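PDB 4MNN: glutaredoxin related protein from Sulfolobus solfataricus, which probably acts as an atypical protein disulfide oxidoreductase, built from two thioredoxin-like units and carrying a CxxC disulfide. Local coordinates for residues Leu75-Arg80 with Phe120-Ser125. Residues are numbered along the deposited sequence; the frame is centred on the assembly and turned at random.
Sequences LNSLVR and FLYQVS
Ser77 and Tyr122 form the nonpolar half of this helix-to-helix contact, at the point where the backbones of 75-80 and 120-125 come nearest, with CA atoms 6.3 Å apart. The serine meets the ring with its methylene: CB of Ser77 lies 3.8 Å from CD1 of Tyr122 and 3.9 Å from CB of Tyr122, while OG stands 4.2 Å above the ring plane, displaced toward the rim. With chi1 at 69°, OG sits between its own backbone N and carbonyl carbon, where it is hydrogen-bonded to the carbonyl oxygen of Phe74 and to the hydroxyl of Tyr60. The Tyr122 ring also stacks on Tyr60 and packs against Leu133 and Ile135 of strand 131-137.

Nearly one turn past Ser77, Arg80 meets Gln123, the residue after Tyr122, and the two make the polar half. Both chains leave their helices with CG anti to the carbonyl carbon, and the Arg80 guanidinium lies stacked against the Gln123 amide, their planes only 12° apart. CD of Gln123 comes 3.9 Å from NH1 of Arg80. The guanidinium charge is answered from beside the contact, by a salt bridge from NH1 of Arg80 to Glu119.

Helices 71-83 and 114-127, which lie in the two thioredoxin-like family regions, are thus joined side by side by small, mostly buried contacts; the two segments bury 162 Å² between them, both sides summed. Across the interface the chemistry is van der Waals packing and flat-group stacking; the hydroxyl of Ser77 and the charge of Arg80 find their stronger partners outside the two segments.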
loop_
_atom_site.group_PDB
_atom_site.type_symbol
_atom_site.label_atom_id
_atom_site.label_comp_id
_atom_site.label_asym_id
_atom_site.label_seq_id
_atom_site.Cartn_x
_atom_site.Cartn_y
_atom_site.Cartn_z
ATOM N N LEU A 75 -6.119 1.367 5.614
ATOM C CA LEU A 75 -6.894 0.598 6.582
ATOM C C LEU A 75 -7.858 -0.334 5.871
ATOM O O LEU A 75 -8.058 -1.466 6.300
ATOM C CB LEU A 75 -7.700 1.529 7.507
ATOM C CG LEU A 75 -6.834 2.319 8.477
ATOM C CD1 LEU A 75 -7.687 3.307 9.210
ATOM C CD2 LEU A 75 -6.107 1.353 9.417
ATOM N N ASN A 76 -8.475 0.130 4.793
ATOM C CA ASN A 76 -9.379 -0.726 4.051
ATOM C C ASN A 76 -8.654 -1.947 3.507
ATOM O O ASN A 76 -9.222 -3.047 3.441
ATOM C CB ASN A 76 -9.966 0.014 2.859
ATOM C CG ASN A 76 -11.399 0.406 3.062
ATOM O OD1 ASN A 76 -11.784 0.825 4.135
ATOM N ND2 ASN A 76 -12.192 0.315 2.000
ATOM N N SER A 77 -7.419 -1.763 3.062
ATOM C CA SER A 77 -6.710 -2.890 2.502
ATOM C C SER A 77 -6.425 -3.903 3.576
ATOM O O SER A 77 -6.429 -5.102 3.320
ATOM C CB SER A 77 -5.382 -2.487 1.830
ATOM O OG SER A 77 -4.394 -2.058 2.767
ATOM N N LEU A 78 -6.128 -3.443 4.789
ATOM C CA LEU A 78 -5.847 -4.401 5.862
ATOM C C LEU A 78 -7.062 -5.312 6.105
ATOM O O LEU A 78 -6.936 -6.533 6.270
ATOM C CB LEU A 78 -5.528 -3.633 7.147
ATOM C CG LEU A 78 -4.043 -3.382 7.523
ATOM C CD1 LEU A 78 -3.137 -3.400 6.361
ATOM C CD2 LEU A 78 -3.928 -2.104 8.343
ATOM N N VAL A 79 -8.233 -4.694 6.172
ATOM C CA VAL A 79 -9.453 -5.462 6.417
ATOM C C VAL A 79 -9.738 -6.419 5.260
ATOM O O VAL A 79 -10.087 -7.573 5.481
ATOM C CB VAL A 79 -10.640 -4.494 6.617
ATOM C CG1 VAL A 79 -11.972 -5.284 6.757
ATOM C CG2 VAL A 79 -10.367 -3.610 7.838
ATOM N N ARG A 80 -9.598 -5.944 4.021
ATOM C CA ARG A 80 -9.875 -6.799 2.860
ATOM C C ARG A 80 -8.927 -7.987 2.805
ATOM O O ARG A 80 -9.348 -9.123 2.574
ATOM C CB ARG A 80 -9.780 -6.001 1.551
ATOM C CG ARG A 80 -10.834 -4.921 1.351
ATOM C CD ARG A 80 -11.129 -4.722 -0.165
ATOM N NE ARG A 80 -12.265 -3.823 -0.331
ATOM C CZ ARG A 80 -12.166 -2.509 -0.517
ATOM N NH1 ARG A 80 -10.964 -1.923 -0.583
ATOM N NH2 ARG A 80 -13.273 -1.770 -0.576
ATOM N N PHE A 120 -7.506 0.473 -5.705
ATOM C CA PHE A 120 -7.654 -0.411 -6.849
ATOM C C PHE A 120 -6.433 -1.351 -6.898
ATOM O O PHE A 120 -6.581 -2.576 -6.944
ATOM C CB PHE A 120 -7.752 0.436 -8.129
ATOM C CG PHE A 120 -7.831 -0.374 -9.394
ATOM C CD1 PHE A 120 -9.032 -0.954 -9.791
ATOM C CD2 PHE A 120 -6.707 -0.533 -10.202
ATOM C CE1 PHE A 120 -9.123 -1.689 -10.993
ATOM C CE2 PHE A 120 -6.773 -1.260 -11.394
ATOM C CZ PHE A 120 -7.988 -1.839 -11.793
ATOM N N LEU A 121 -5.229 -0.789 -6.802
ATOM C CA LEU A 121 -4.036 -1.640 -6.861
ATOM C C LEU A 121 -3.865 -2.536 -5.641
ATOM O O LEU A 121 -3.354 -3.646 -5.775
ATOM C CB LEU A 121 -2.779 -0.785 -7.098
ATOM C CG LEU A 121 -2.768 -0.144 -8.487
ATOM C CD1 LEU A 121 -1.525 0.790 -8.620
ATOM C CD2 LEU A 121 -2.719 -1.255 -9.593
ATOM N N TYR A 122 -4.318 -2.091 -4.465
ATOM C CA TYR A 122 -4.213 -2.942 -3.260
ATOM C C TYR A 122 -5.021 -4.200 -3.530
ATOM O O TYR A 122 -4.627 -5.303 -3.135
ATOM C CB TYR A 122 -4.790 -2.258 -2.028
ATOM C CG TYR A 122 -3.935 -1.146 -1.477
ATOM C CD1 TYR A 122 -4.527 -0.022 -0.875
ATOM C CD2 TYR A 122 -2.530 -1.227 -1.525
ATOM C CE1 TYR A 122 -3.739 1.005 -0.318
ATOM C CE2 TYR A 122 -1.718 -0.201 -0.973
ATOM C CZ TYR A 122 -2.341 0.903 -0.367
ATOM O OH TYR A 122 -1.591 1.883 0.233
ATOM N N GLN A 123 -6.152 -4.043 -4.211
ATOM C CA GLN A 123 -6.978 -5.212 -4.505
ATOM C C GLN A 123 -6.328 -6.086 -5.566
ATOM O O GLN A 123 -6.424 -7.299 -5.500
ATOM C CB GLN A 123 -8.373 -4.772 -4.906
ATOM C CG GLN A 123 -9.101 -4.189 -3.688
ATOM C CD GLN A 123 -10.446 -3.653 -4.037
ATOM O OE1 GLN A 123 -10.594 -2.479 -4.366
ATOM N NE2 GLN A 123 -11.452 -4.517 -3.983
ATOM N N VAL A 124 -5.672 -5.469 -6.544
ATOM C CA VAL A 124 -4.962 -6.246 -7.546
ATOM C C VAL A 124 -3.846 -7.090 -6.863
ATOM O O VAL A 124 -3.633 -8.270 -7.206
ATOM C CB VAL A 124 -4.346 -5.313 -8.614
ATOM C CG1 VAL A 124 -3.469 -6.106 -9.557
ATOM C CG2 VAL A 124 -5.449 -4.578 -9.374
ATOM N N SER A 125 -3.146 -6.520 -5.879
ATOM C CA SER A 125 -2.067 -7.270 -5.199
ATOM C C SER A 125 -2.617 -8.476 -4.430
ATOM O O SER A 125 -1.912 -9.467 -4.212
ATOM C CB SER A 125 -1.274 -6.346 -4.240
ATOM O OG SER A 125 -1.934 -6.103 -2.996
#